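Local coordinates for protein sulfate adenylyltransferase, adenylylsulfate kinase (Thiobacillus denitrificans, PDB 3CR8) that acts as a hexameric APS kinase, using ATP to turn adenosine 5'-phosphosulfate into 3'-phosphoadenylyl sulfate, and carries a sulfurylase-like region that lacks ATP sulfurylase activity, at residues L16-R22 with V133-L138; C43-M47 with L234-P238; R96-L102 with I114-V120; W169-Q173 with R249-A253. The contacts are given in a common frame with arbitrary orientation. Numbering follows the deposited sequence.

In the fold
The four contacts run from the PUA-like domain into the ATP-sulfurylase-like domain, all of them away from the predicted ATP-binding P-loop of the kinase. Contacts 1 and 3, with centres about 17 Å apart, share the mixed sheet through strands 126-135 and 111-117; contact 3 is nested inside the chain loop that contact 1 closes, and a Glu134-Arg101 salt bridge joins them. Contact 2 brings helix 39-50 of the PUA-like domain against a loop of the sulfurylase-like domain. Its segments alternate with those of contact 1 and of contact 4, whose centres lie about 17 Å and about 11 Å away, and it touches both. Contact 4 lies inside the sulfurylase-like domain. Contact 2 thus ties the two domains together.

Contact 1. Residues L16-R22 with V133-L138; sequences LIDPEKR and VEGAAL
A loop laid against the end of a strand makes this contact, on the mixed sheet of the PUA-like domain: residues 16-22, leading into helix 22-30, pack on the last residues of strand 126-135 and the loop that follows. Ile17 lies nearest Gly135 (CA-CA 4.6 Å) and Arg22 nearest Ala136 (CA-CA 5.1 Å). One backbone hydrogen bond joins the segments, from Gly135 N to Leu16 O at 2.7 Å. Glycine suits position 135 because a CB there would clash with both Leu16 O and Ile17 CG1. Leu16 reaches Val133, CD2 to CB 3.7 Å, and both also pack on helix 39-50. Ile17, with chi1 m and chi2 t, extends CD1 to 3.8 Å from Leu138 CG. Beyond it the chain makes a short 3-10 turn at Pro19 and Glu20, closed by Lys21 N to Asp18 O (2.6 Å) and Arg22 N to Pro19 O (2.8 Å), which brings Lys21 to the N-cap of the helix. The aliphatic part of Arg22 lies along the backbone, with CG 3.3 Å from Ala136 O. Glutamate suits position 134, partly exposed between two bases: OE1 pairs with Arg101, and Lys21 NZ makes a salt bridge to Glu134 OE2 at 3.2 Å.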
loop_
_atom_site.group_PDB
_atom_site.type_symbol
_atom_site.label_atom_id
_atom_site.label_comp_id
_atom_site.label_asym_id
_atom_site.label_seq_id
_atom_site.Cartn_x
_atom_site.Cartn_y
_atom_site.Cartn_z
ATOM N N LEU A 16 -51.390 10.698 -18.963
ATOM C CA LEU A 16 -52.043 10.262 -20.173
ATOM C C LEU A 16 -52.224 8.740 -20.195
ATOM O O LEU A 16 -52.507 8.150 -21.253
ATOM C CB LEU A 16 -51.206 10.726 -21.389
ATOM C CG LEU A 16 -51.719 11.974 -22.087
ATOM C CD1 LEU A 16 -52.226 12.962 -21.073
ATOM C CD2 LEU A 16 -50.652 12.568 -22.963
ATOM N N ILE A 17 -52.048 8.096 -19.047
ATOM C CA ILE A 17 -52.179 6.646 -19.001
ATOM C C ILE A 17 -53.165 6.163 -17.955
ATOM O O ILE A 17 -52.835 6.052 -16.774
ATOM C CB ILE A 17 -50.846 5.962 -18.786
ATOM C CG1 ILE A 17 -49.954 6.157 -20.001
ATOM C CG2 ILE A 17 -51.040 4.495 -18.591
ATOM C CD1 ILE A 17 -48.561 5.565 -19.842
ATOM N N ASP A 18 -54.381 5.883 -18.420
ATOM C CA ASP A 18 -55.478 5.409 -17.593
ATOM C C ASP A 18 -55.572 3.915 -17.781
ATOM O O ASP A 18 -56.021 3.462 -18.822
ATOM C CB ASP A 18 -56.792 6.065 -18.044
ATOM C CG ASP A 18 -57.940 5.832 -17.064
ATOM O OD1 ASP A 18 -57.817 4.937 -16.186
ATOM O OD2 ASP A 18 -58.963 6.553 -17.179
ATOM N N PRO A 19 -55.153 3.135 -16.772
ATOM C CA PRO A 19 -55.183 1.668 -16.896
ATOM C C PRO A 19 -56.605 1.089 -17.086
ATOM O O PRO A 19 -56.775 0.191 -17.886
ATOM C CB PRO A 19 -54.548 1.186 -15.578
ATOM C CG PRO A 19 -53.896 2.409 -14.969
ATOM C CD PRO A 19 -54.702 3.573 -15.440
ATOM N N GLU A 20 -57.569 1.745 -16.492
ATOM C CA GLU A 20 -58.915 1.535 -16.875
ATOM C C GLU A 20 -59.108 1.590 -18.382
ATOM O O GLU A 20 -59.937 0.840 -18.856
ATOM C CB GLU A 20 -59.822 2.551 -16.207
ATOM N N LYS A 21 -58.430 2.442 -19.176
ATOM C CA LYS A 21 -58.828 2.338 -20.562
ATOM C C LYS A 21 -57.808 1.491 -21.348
ATOM O O LYS A 21 -57.815 1.504 -22.576
ATOM C CB LYS A 21 -58.972 3.737 -21.175
ATOM C CG LYS A 21 -59.874 4.660 -20.382
ATOM C CD LYS A 21 -60.296 5.870 -21.192
ATOM C CE LYS A 21 -59.099 6.567 -21.814
ATOM N NZ LYS A 21 -59.462 7.948 -22.221
ATOM N N ARG A 22 -56.957 0.726 -20.643
ATOM C CA ARG A 22 -55.755 0.094 -21.241
ATOM C C ARG A 22 -56.016 -1.072 -22.207
ATOM O O ARG A 22 -55.367 -1.194 -23.249
ATOM C CB ARG A 22 -54.760 -0.349 -20.151
ATOM C CG ARG A 22 -53.261 -0.234 -20.533
ATOM C CD ARG A 22 -52.593 -1.599 -20.694
ATOM N NE ARG A 22 -52.492 -2.307 -19.420
ATOM C CZ ARG A 22 -52.372 -3.625 -19.300
ATOM N NH1 ARG A 22 -52.346 -4.390 -20.385
ATOM N NH2 ARG A 22 -52.290 -4.179 -18.095
ATOM N N VAL A 133 -53.571 12.733 -26.829
ATOM C CA VAL A 133 -52.917 11.437 -26.764
ATOM C C VAL A 133 -53.575 10.597 -25.684
ATOM O O VAL A 133 -53.904 11.115 -24.628
ATOM C CB VAL A 133 -51.404 11.584 -26.473
ATOM C CG1 VAL A 133 -50.767 10.228 -26.244
ATOM C CG2 VAL A 133 -50.726 12.301 -27.610
ATOM N N GLU A 134 -53.803 9.313 -25.969
ATOM C CA GLU A 134 -54.283 8.373 -24.952
ATOM C C GLU A 134 -53.289 7.243 -24.874
ATOM O O GLU A 134 -53.106 6.508 -25.849
ATOM C CB GLU A 134 -55.675 7.805 -25.278
ATOM C CG GLU A 134 -56.833 8.784 -25.162
ATOM C CD GLU A 134 -58.080 8.334 -25.933
ATOM O OE1 GLU A 134 -57.959 7.900 -27.097
ATOM O OE2 GLU A 134 -59.195 8.432 -25.388
ATOM N N GLY A 135 -52.661 7.102 -23.710
ATOM C CA GLY A 135 -51.616 6.114 -23.523
ATOM C C GLY A 135 -51.994 4.771 -22.924
ATOM O O GLY A 135 -52.806 4.677 -21.996
ATOM N N ALA A 136 -51.380 3.726 -23.462
ATOM C CA ALA A 136 -51.554 2.362 -22.960
ATOM C C ALA A 136 -50.343 1.918 -22.145
ATOM O O ALA A 136 -50.479 1.466 -21.013
ATOM C CB ALA A 136 -51.766 1.405 -24.125
ATOM N N ALA A 137 -49.165 2.054 -22.754
ATOM C CA ALA A 137 -47.900 1.650 -22.175
ATOM C C ALA A 137 -46.829 2.710 -22.383
ATOM O O ALA A 137 -46.915 3.508 -23.310
ATOM C CB ALA A 137 -47.444 0.365 -22.802
ATOM N N LEU A 138 -45.814 2.707 -21.514
ATOM C CA LEU A 138 -44.626 3.533 -21.705
ATOM C C LEU A 138 -43.547 2.766 -22.462
ATOM O O LEU A 138 -43.489 1.544 -22.415
ATOM C CB LEU A 138 -44.037 3.993 -20.370
ATOM C CG LEU A 138 -44.949 4.408 -19.226
ATOM C CD1 LEU A 138 -45.726 3.192 -18.675
ATOM C CD2 LEU A 138 -44.081 4.996 -18.156
#

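Contact 2. Residues C43-M47 with L234-P238; sequences CELEM and LPAPP
Cys43 opens the face of helix 39-50, in the PUA-like domain, that rests on the proline-rich loop following strand 229-231 of the sulfurylase-like domain, a helix-on-loop interface between domains. Residues 43-47 have helical angles throughout, with Met47 N bonded to Cys43 O at 2.7 Å, while residues 234-238 are extended and irregular. Cys43 comes closest in backbone terms, its CA 5.2 Å from that of Ala236. Its CB lies 4.0 Å from Ala236 CA and 4.1 Å from Pro237 CD, a spacing that a small side chain at 43 and alanine at 236 permit. One turn on, Glu46 points CA-to-CB toward the loop and runs out with chi1 and chi2 both t, bringing OE2 to 3.7 Å from Pro235 CG; its OE1 is hydrogen-bonded to His141, answering the polarity of this buried acid. Met47 follows, with chi1 m, chi2 m and chi3 p, an unbranched side chain curling against the loop. The proline rings offer rigid apolar surfaces with no NH to satisfy, so van der Waals packing suffices. Met47 SD lies 3.4 Å from Pro235 O, 3.9 Å from Leu234 CD2 and 4.1 Å from Ala236 CB, and Met47 CE rests 3.8 Å from Pro235 CD.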
loop_
_atom_site.group_PDB
_atom_site.type_symbol
_atom_site.label_atom_id
_atom_site.label_comp_id
_atom_site.label_asym_id
_atom_site.label_seq_id
_atom_site.Cartn_x
_atom_site.Cartn_y
_atom_site.Cartn_z
ATOM N N CYS A 43 -39.260 9.566 -26.632
ATOM C CA CYS A 43 -38.843 10.259 -25.433
ATOM C C CYS A 43 -39.825 11.363 -25.245
ATOM O O CYS A 43 -40.429 11.505 -24.188
ATOM C CB CYS A 43 -37.447 10.829 -25.591
ATOM S SG CYS A 43 -36.154 9.658 -25.325
ATOM N N GLU A 44 -39.988 12.150 -26.295
ATOM C CA GLU A 44 -40.989 13.211 -26.302
ATOM C C GLU A 44 -42.364 12.639 -25.873
ATOM O O GLU A 44 -43.055 13.198 -25.006
ATOM C CB GLU A 44 -41.057 13.828 -27.705
ATOM C CG GLU A 44 -41.287 15.301 -27.748
ATOM C CD GLU A 44 -40.338 16.059 -26.829
ATOM O OE1 GLU A 44 -40.496 15.975 -25.596
ATOM O OE2 GLU A 44 -39.437 16.759 -27.331
ATOM N N LEU A 45 -42.752 11.512 -26.475
ATOM C CA LEU A 45 -44.001 10.872 -26.113
ATOM C C LEU A 45 -44.020 10.525 -24.642
ATOM O O LEU A 45 -44.945 10.885 -23.936
ATOM C CB LEU A 45 -44.270 9.621 -26.955
ATOM C CG LEU A 45 -45.536 8.848 -26.544
ATOM C CD1 LEU A 45 -46.717 9.736 -26.676
ATOM C CD2 LEU A 45 -45.736 7.574 -27.335
ATOM N N GLU A 46 -42.994 9.834 -24.170
ATOM C CA GLU A 46 -42.914 9.467 -22.760
ATOM C C GLU A 46 -42.956 10.688 -21.819
ATOM O O GLU A 46 -43.635 10.701 -20.784
ATOM C CB GLU A 46 -41.646 8.681 -22.520
ATOM C CG GLU A 46 -41.532 8.149 -21.145
ATOM C CD GLU A 46 -40.250 7.388 -20.948
ATOM O OE1 GLU A 46 -39.538 7.162 -21.949
ATOM O OE2 GLU A 46 -39.943 7.028 -19.790
ATOM N N MET A 47 -42.215 11.723 -22.180
ATOM C CA MET A 47 -42.276 12.958 -21.427
ATOM C C MET A 47 -43.718 13.468 -21.367
ATOM O O MET A 47 -44.213 13.875 -20.305
ATOM C CB MET A 47 -41.356 14.027 -22.036
ATOM C CG MET A 47 -39.864 13.744 -21.913
ATOM S SD MET A 47 -39.193 14.263 -20.335
ATOM C CE MET A 47 -39.863 13.014 -19.260
ATOM N N LEU A 234 -33.677 11.122 -16.186
ATOM C CA LEU A 234 -34.560 12.023 -16.905
ATOM C C LEU A 234 -34.599 11.609 -18.373
ATOM O O LEU A 234 -33.680 11.919 -19.137
ATOM C CB LEU A 234 -33.996 13.439 -16.809
ATOM C CG LEU A 234 -34.826 14.665 -17.198
ATOM C CD1 LEU A 234 -33.959 15.514 -18.048
ATOM C CD2 LEU A 234 -36.048 14.283 -17.986
ATOM N N PRO A 235 -35.671 10.929 -18.783
ATOM C CA PRO A 235 -35.749 10.281 -20.091
ATOM C C PRO A 235 -36.013 11.304 -21.167
ATOM O O PRO A 235 -37.148 11.720 -21.315
ATOM C CB PRO A 235 -36.978 9.369 -19.963
ATOM C CG PRO A 235 -37.528 9.583 -18.558
ATOM C CD PRO A 235 -36.958 10.879 -18.085
ATOM N N ALA A 236 -34.986 11.696 -21.906
ATOM C CA ALA A 236 -35.103 12.745 -22.903
ATOM C C ALA A 236 -33.750 12.899 -23.557
ATOM O O ALA A 236 -32.743 12.438 -23.024
ATOM C CB ALA A 236 -35.625 13.987 -22.268
ATOM N N PRO A 237 -33.703 13.573 -24.707
ATOM C CA PRO A 237 -32.329 13.773 -25.178
ATOM C C PRO A 237 -31.990 15.095 -24.495
ATOM O O PRO A 237 -32.922 15.842 -24.162
ATOM C CB PRO A 237 -32.461 13.987 -26.695
ATOM C CG PRO A 237 -33.998 13.866 -27.012
ATOM C CD PRO A 237 -34.715 13.909 -25.695
ATOM N N PRO A 238 -30.698 15.372 -24.252
ATOM C CA PRO A 238 -30.343 16.767 -23.964
ATOM C C PRO A 238 -30.828 17.674 -25.113
ATOM O O PRO A 238 -30.783 17.277 -26.285
ATOM C CB PRO A 238 -28.813 16.739 -23.917
ATOM C CG PRO A 238 -28.467 15.333 -23.555
ATOM C CD PRO A 238 -29.555 14.453 -24.112
#

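Contact 3. Residues R96-L102 with I114-V120; sequences RRPGERL and ILTLSDV
The beta hairpin of strands 101-105 and 111-117, part of the mixed sheet of the PUA-like domain, is set here at its open end. Leu102 and Leu115 form an antiparallel hydrogen-bonded pair (CA-CA 5.0 Å), with Leu102 N to Leu115 O at 2.7 Å and Leu115 N to Leu102 O at 2.8 Å; Arg101 and Thr116 are the adjoining non-hydrogen-bonded pair (CA-CA 4.5 Å). Beyond these pairs strand 101-105 gives way to loop, but two more backbone bonds cross: Leu117 N to Glu100 O at 3.0 Å and Gly99 N to Leu117 O at 2.6 Å. Gly99 has phi 88° and psi -48°, where a CB would jam against the preceding carbonyl, so glycine fits. Before it the chain folds back over Leu117, whose CD1 lies 3.9 Å from Arg96 CG, and Pro98 CG packs 3.5 Å from Ser118 O as the partner chain turns its corner. Within residues 96-102, Glu100 gathers the turn: OE1 makes a salt bridge to Arg96 NH1 at 2.6 Å and OE2 accepts Arg97 N at 2.7 Å. Leu102 and Leu115 share one face of the sheet, their CB atoms 4.3 Å apart. Arg101 and Thr116 occupy the other, where Arg101 pairs with Glu134 and Glu28. Backbone bonds thus fix the register, and the alternating side chains give this hairpin an apolar face and a face that carries the charged pairs.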
loop_
_atom_site.group_PDB
_atom_site.type_symbol
_atom_site.label_atom_id
_atom_site.label_comp_id
_atom_site.label_asym_id
_atom_site.label_seq_id
_atom_site.Cartn_x
_atom_site.Cartn_y
_atom_site.Cartn_z
ATOM N N ARG A 96 -52.563 10.788 -44.402
ATOM C CA ARG A 96 -53.256 10.627 -43.126
ATOM C C ARG A 96 -53.857 11.945 -42.722
ATOM O O ARG A 96 -53.275 12.954 -43.010
ATOM C CB ARG A 96 -52.243 10.172 -42.082
ATOM C CG ARG A 96 -52.746 9.140 -41.114
ATOM C CD ARG A 96 -51.840 7.949 -41.023
ATOM N NE ARG A 96 -52.139 7.019 -42.090
ATOM C CZ ARG A 96 -53.349 6.837 -42.583
ATOM N NH1 ARG A 96 -54.365 7.546 -42.131
ATOM N NH2 ARG A 96 -53.529 5.973 -43.554
ATOM N N ARG A 97 -55.016 11.959 -42.074
ATOM C CA ARG A 97 -55.676 13.233 -41.763
ATOM C C ARG A 97 -56.395 13.407 -40.444
ATOM O O ARG A 97 -56.893 12.483 -39.852
ATOM C CB ARG A 97 -56.582 13.705 -42.897
ATOM C CG ARG A 97 -56.728 12.743 -44.034
ATOM C CD ARG A 97 -58.110 12.188 -44.126
ATOM N NE ARG A 97 -58.097 10.948 -44.877
ATOM C CZ ARG A 97 -58.098 10.886 -46.193
ATOM N NH1 ARG A 97 -58.121 12.008 -46.895
ATOM N NH2 ARG A 97 -58.072 9.700 -46.786
ATOM N N PRO A 98 -56.423 14.641 -39.996
ATOM C CA PRO A 98 -57.049 15.001 -38.747
ATOM C C PRO A 98 -58.235 14.138 -38.536
ATOM O O PRO A 98 -58.799 13.719 -39.493
ATOM C CB PRO A 98 -57.482 16.413 -39.042
ATOM C CG PRO A 98 -56.376 16.896 -39.814
ATOM C CD PRO A 98 -56.260 15.832 -40.822
ATOM N N GLY A 99 -58.613 13.865 -37.308
ATOM C CA GLY A 99 -59.743 13.001 -37.065
ATOM C C GLY A 99 -59.347 11.548 -36.997
ATOM O O GLY A 99 -59.735 10.852 -36.094
ATOM N N GLU A 100 -58.562 11.086 -37.954
ATOM C CA GLU A 100 -58.092 9.724 -37.926
ATOM C C GLU A 100 -57.502 9.453 -36.573
ATOM O O GLU A 100 -57.041 10.343 -35.922
ATOM C CB GLU A 100 -57.007 9.510 -38.967
ATOM C CG GLU A 100 -57.348 9.896 -40.361
ATOM C CD GLU A 100 -56.658 9.018 -41.365
ATOM O OE1 GLU A 100 -56.752 7.809 -41.235
ATOM O OE2 GLU A 100 -56.011 9.511 -42.290
ATOM N N ARG A 101 -57.496 8.212 -36.150
ATOM C CA ARG A 101 -56.745 7.864 -34.960
ATOM C C ARG A 101 -55.564 7.005 -35.351
ATOM O O ARG A 101 -55.688 6.107 -36.169
ATOM C CB ARG A 101 -57.632 7.192 -33.914
ATOM C CG ARG A 101 -58.460 8.218 -33.128
ATOM C CD ARG A 101 -59.682 7.623 -32.468
ATOM N NE ARG A 101 -59.379 6.814 -31.292
ATOM C CZ ARG A 101 -59.320 7.290 -30.051
ATOM N NH1 ARG A 101 -59.495 8.582 -29.820
ATOM N NH2 ARG A 101 -59.061 6.476 -29.037
ATOM N N LEU A 102 -54.407 7.328 -34.782
ATOM C CA LEU A 102 -53.144 6.687 -35.122
ATOM C C LEU A 102 -52.588 5.886 -33.954
ATOM O O LEU A 102 -52.580 6.353 -32.827
ATOM C CB LEU A 102 -52.124 7.750 -35.502
ATOM C CG LEU A 102 -51.419 7.470 -36.824
ATOM C CD1 LEU A 102 -50.354 8.496 -37.073
ATOM C CD2 LEU A 102 -50.836 6.085 -36.817
ATOM N N ILE A 114 -52.628 5.793 -28.544
ATOM C CA ILE A 114 -53.246 6.267 -29.777
ATOM C C ILE A 114 -53.321 7.812 -29.813
ATOM O O ILE A 114 -53.770 8.477 -28.853
ATOM C CB ILE A 114 -54.603 5.532 -30.161
ATOM C CG1 ILE A 114 -55.786 6.088 -29.389
ATOM C CG2 ILE A 114 -54.520 4.026 -29.945
ATOM C CD1 ILE A 114 -56.255 7.456 -29.872
ATOM N N LEU A 115 -52.828 8.362 -30.920
ATOM C CA LEU A 115 -52.923 9.780 -31.208
ATOM C C LEU A 115 -54.199 10.054 -31.994
ATOM O O LEU A 115 -54.475 9.412 -33.009
ATOM C CB LEU A 115 -51.712 10.215 -32.028
ATOM C CG LEU A 115 -51.724 11.630 -32.592
ATOM C CD1 LEU A 115 -51.921 12.621 -31.486
ATOM C CD2 LEU A 115 -50.464 11.933 -33.360
ATOM N N THR A 116 -54.986 11.000 -31.514
ATOM C CA THR A 116 -56.173 11.422 -32.224
ATOM C C THR A 116 -55.792 12.675 -33.035
ATOM O O THR A 116 -55.625 13.751 -32.464
ATOM C CB THR A 116 -57.339 11.683 -31.212
ATOM O OG1 THR A 116 -57.358 10.654 -30.205
ATOM C CG2 THR A 116 -58.688 11.723 -31.898
ATOM N N LEU A 117 -55.630 12.535 -34.352
ATOM C CA LEU A 117 -55.081 13.611 -35.183
ATOM C C LEU A 117 -55.831 14.966 -35.178
ATOM O O LEU A 117 -56.988 15.041 -35.586
ATOM C CB LEU A 117 -54.902 13.117 -36.614
ATOM C CG LEU A 117 -53.802 12.074 -36.769
ATOM C CD1 LEU A 117 -53.502 11.698 -38.219
ATOM C CD2 LEU A 117 -52.564 12.581 -36.101
ATOM N N SER A 118 -55.159 16.025 -34.714
ATOM C CA SER A 118 -55.622 17.423 -34.834
ATOM C C SER A 118 -55.179 18.048 -36.152
ATOM O O SER A 118 -55.958 18.729 -36.813
ATOM C CB SER A 118 -55.010 18.304 -33.756
ATOM O OG SER A 118 -55.641 18.170 -32.508
ATOM N N ASP A 119 -53.912 17.838 -36.507
ATOM C CA ASP A 119 -53.295 18.506 -37.641
ATOM C C ASP A 119 -52.186 17.617 -38.177
ATOM O O ASP A 119 -51.571 16.881 -37.415
ATOM C CB ASP A 119 -52.728 19.846 -37.183
ATOM C CG ASP A 119 -52.396 20.775 -38.329
ATOM O OD1 ASP A 119 -52.348 20.317 -39.505
ATOM O OD2 ASP A 119 -52.178 21.975 -38.041
ATOM N N VAL A 120 -51.938 17.675 -39.484
ATOM C CA VAL A 120 -50.864 16.905 -40.093
ATOM C C VAL A 120 -50.244 17.715 -41.213
ATOM O O VAL A 120 -50.946 18.162 -42.121
ATOM C CB VAL A 120 -51.362 15.607 -40.721
ATOM C CG1 VAL A 120 -50.212 14.911 -41.436
ATOM C CG2 VAL A 120 -52.032 14.704 -39.680
#

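Contact 4. Residues W169-Q173 with R249-A253; sequences WQARQ and RAIVA
Gln170, Arg249 and Arg172 carry most of this contact, between the loop after strand 166-169 and helix 244-256 of the HUP-type, sulfurylase-like domain. Residues 170-173 (Gln-Ala-Arg-Gln) correspond in sequence to the QXRN motif that, in active ATP sulfurylases, contributes to the sulfate and APS site; the last position here is glutamine, in a domain without that activity. Gln170, buried and directed at the helix with chi1 m and chi2 t, lays its amide along one helical turn: OE1 is 3.4 Å from Arg249 CB, and NE2 is 3.6 Å from Ala253 CB. The small alanine lets the amide come close, one turn after Arg249, whose O accepts Ala253 N at 2.7 Å. Arg249 NE gives Gln170 OE1 a weak hydrogen bond at 3.5 Å, so a neutral amide serves as acceptor to a cation. Arg172, with chi1 p, also points to the helix and sets NH2 over one face of the Arg249 guanidinium, 3.0 Å from Arg249 NH2. Both groups are donors of like charge, so this approach brings no attraction of its own. The CA atoms of Gln170 and Arg249 stay 8.4 Å apart, a gap spanned by side chains. Leu261 of the adjacent strand 260-262 touches both Gln170 and Ala253; Trp169, ending the middle strand of the parallel sheet, packs on helix 177-189 and shares backbone hydrogen bonds with Leu195 and His197.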
loop_
_atom_site.group_PDB
_atom_site.type_symbol
_atom_site.label_atom_id
_atom_site.label_comp_id
_atom_site.label_asym_id
_atom_site.label_seq_id
_atom_site.Cartn_x
_atom_site.Cartn_y
_atom_site.Cartn_z
ATOM N N TRP A 169 -30.055 19.116 -10.974
ATOM C CA TRP A 169 -28.935 19.234 -11.886
ATOM C C TRP A 169 -29.237 18.187 -12.958
ATOM O O TRP A 169 -29.252 16.979 -12.684
ATOM C CB TRP A 169 -27.621 18.950 -11.140
ATOM C CG TRP A 169 -26.435 18.853 -12.011
ATOM C CD1 TRP A 169 -25.996 17.753 -12.693
ATOM C CD2 TRP A 169 -25.506 19.891 -12.286
ATOM N NE1 TRP A 169 -24.850 18.055 -13.386
ATOM C CE2 TRP A 169 -24.536 19.361 -13.160
ATOM C CE3 TRP A 169 -25.397 21.210 -11.880
ATOM C CZ2 TRP A 169 -23.484 20.112 -13.630
ATOM C CZ3 TRP A 169 -24.345 21.954 -12.355
ATOM C CH2 TRP A 169 -23.402 21.405 -13.217
ATOM N N GLN A 170 -29.534 18.657 -14.163
ATOM C CA GLN A 170 -29.953 17.777 -15.236
ATOM C C GLN A 170 -28.810 17.433 -16.163
ATOM O O GLN A 170 -28.837 17.769 -17.336
ATOM C CB GLN A 170 -31.095 18.421 -16.010
ATOM C CG GLN A 170 -32.470 18.109 -15.405
ATOM C CD GLN A 170 -33.535 19.198 -15.627
ATOM O OE1 GLN A 170 -33.452 20.015 -16.541
ATOM N NE2 GLN A 170 -34.541 19.197 -14.778
ATOM N N ALA A 171 -27.815 16.733 -15.631
ATOM C CA ALA A 171 -26.552 16.503 -16.330
ATOM C C ALA A 171 -26.689 15.929 -17.735
ATOM O O ALA A 171 -27.571 15.116 -17.999
ATOM C CB ALA A 171 -25.655 15.620 -15.497
ATOM N N ARG A 172 -25.804 16.365 -18.625
ATOM C CA ARG A 172 -25.710 15.783 -19.955
ATOM C C ARG A 172 -24.335 15.156 -20.171
ATOM O O ARG A 172 -24.070 14.594 -21.238
ATOM C CB ARG A 172 -25.991 16.823 -21.033
ATOM C CG ARG A 172 -25.026 17.987 -21.011
ATOM C CD ARG A 172 -25.587 19.145 -21.824
ATOM N NE ARG A 172 -26.775 19.706 -21.187
ATOM C CZ ARG A 172 -26.766 20.787 -20.408
ATOM N NH1 ARG A 172 -25.629 21.453 -20.177
ATOM N NH2 ARG A 172 -27.902 21.213 -19.867
ATOM N N GLN A 173 -23.475 15.254 -19.157
ATOM C CA GLN A 173 -22.128 14.703 -19.223
ATOM C C GLN A 173 -21.564 14.476 -17.833
ATOM O O GLN A 173 -22.034 15.078 -16.876
ATOM C CB GLN A 173 -21.228 15.657 -19.974
ATOM C CG GLN A 173 -21.135 17.028 -19.341
ATOM C CD GLN A 173 -19.842 17.750 -19.730
ATOM O OE1 GLN A 173 -19.750 18.981 -19.629
ATOM N NE2 GLN A 173 -18.832 16.980 -20.171
ATOM N N ARG A 249 -36.759 23.205 -19.570
ATOM C CA ARG A 249 -36.136 22.325 -18.603
ATOM C C ARG A 249 -36.560 22.743 -17.212
ATOM O O ARG A 249 -36.823 21.909 -16.346
ATOM C CB ARG A 249 -34.623 22.326 -18.773
ATOM C CG ARG A 249 -34.173 21.493 -19.948
ATOM C CD ARG A 249 -32.760 21.805 -20.325
ATOM N NE ARG A 249 -31.876 21.694 -19.176
ATOM C CZ ARG A 249 -30.731 22.349 -19.072
ATOM N NH1 ARG A 249 -30.359 23.169 -20.044
ATOM N NH2 ARG A 249 -29.973 22.196 -17.998
ATOM N N ALA A 250 -36.656 24.053 -17.020
ATOM C CA ALA A 250 -37.191 24.636 -15.785
ATOM C C ALA A 250 -38.607 24.153 -15.517
ATOM O O ALA A 250 -38.991 23.956 -14.362
ATOM C CB ALA A 250 -37.210 26.114 -15.887
ATOM N N ILE A 251 -39.394 23.992 -16.585
ATOM C CA ILE A 251 -40.767 23.526 -16.442
ATOM C C ILE A 251 -40.804 22.065 -16.112
ATOM O O ILE A 251 -41.561 21.660 -15.236
ATOM C CB ILE A 251 -41.626 23.770 -17.678
ATOM C CG1 ILE A 251 -41.678 25.271 -17.997
ATOM C CG2 ILE A 251 -43.028 23.215 -17.455
ATOM C CD1 ILE A 251 -42.853 25.720 -18.851
ATOM N N VAL A 252 -39.991 21.261 -16.785
ATOM C CA VAL A 252 -39.987 19.854 -16.424
ATOM C C VAL A 252 -39.378 19.691 -15.039
ATOM O O VAL A 252 -39.793 18.822 -14.271
ATOM C CB VAL A 252 -39.318 18.939 -17.475
ATOM C CG1 VAL A 252 -39.181 19.650 -18.825
ATOM C CG2 VAL A 252 -37.997 18.429 -16.980
ATOM N N ALA A 253 -38.423 20.548 -14.690
ATOM C CA ALA A 253 -37.864 20.492 -13.343
ATOM C C ALA A 253 -38.981 20.711 -12.333
ATOM O O ALA A 253 -39.075 20.040 -11.297
ATOM C CB ALA A 253 -36.812 21.530 -13.169
#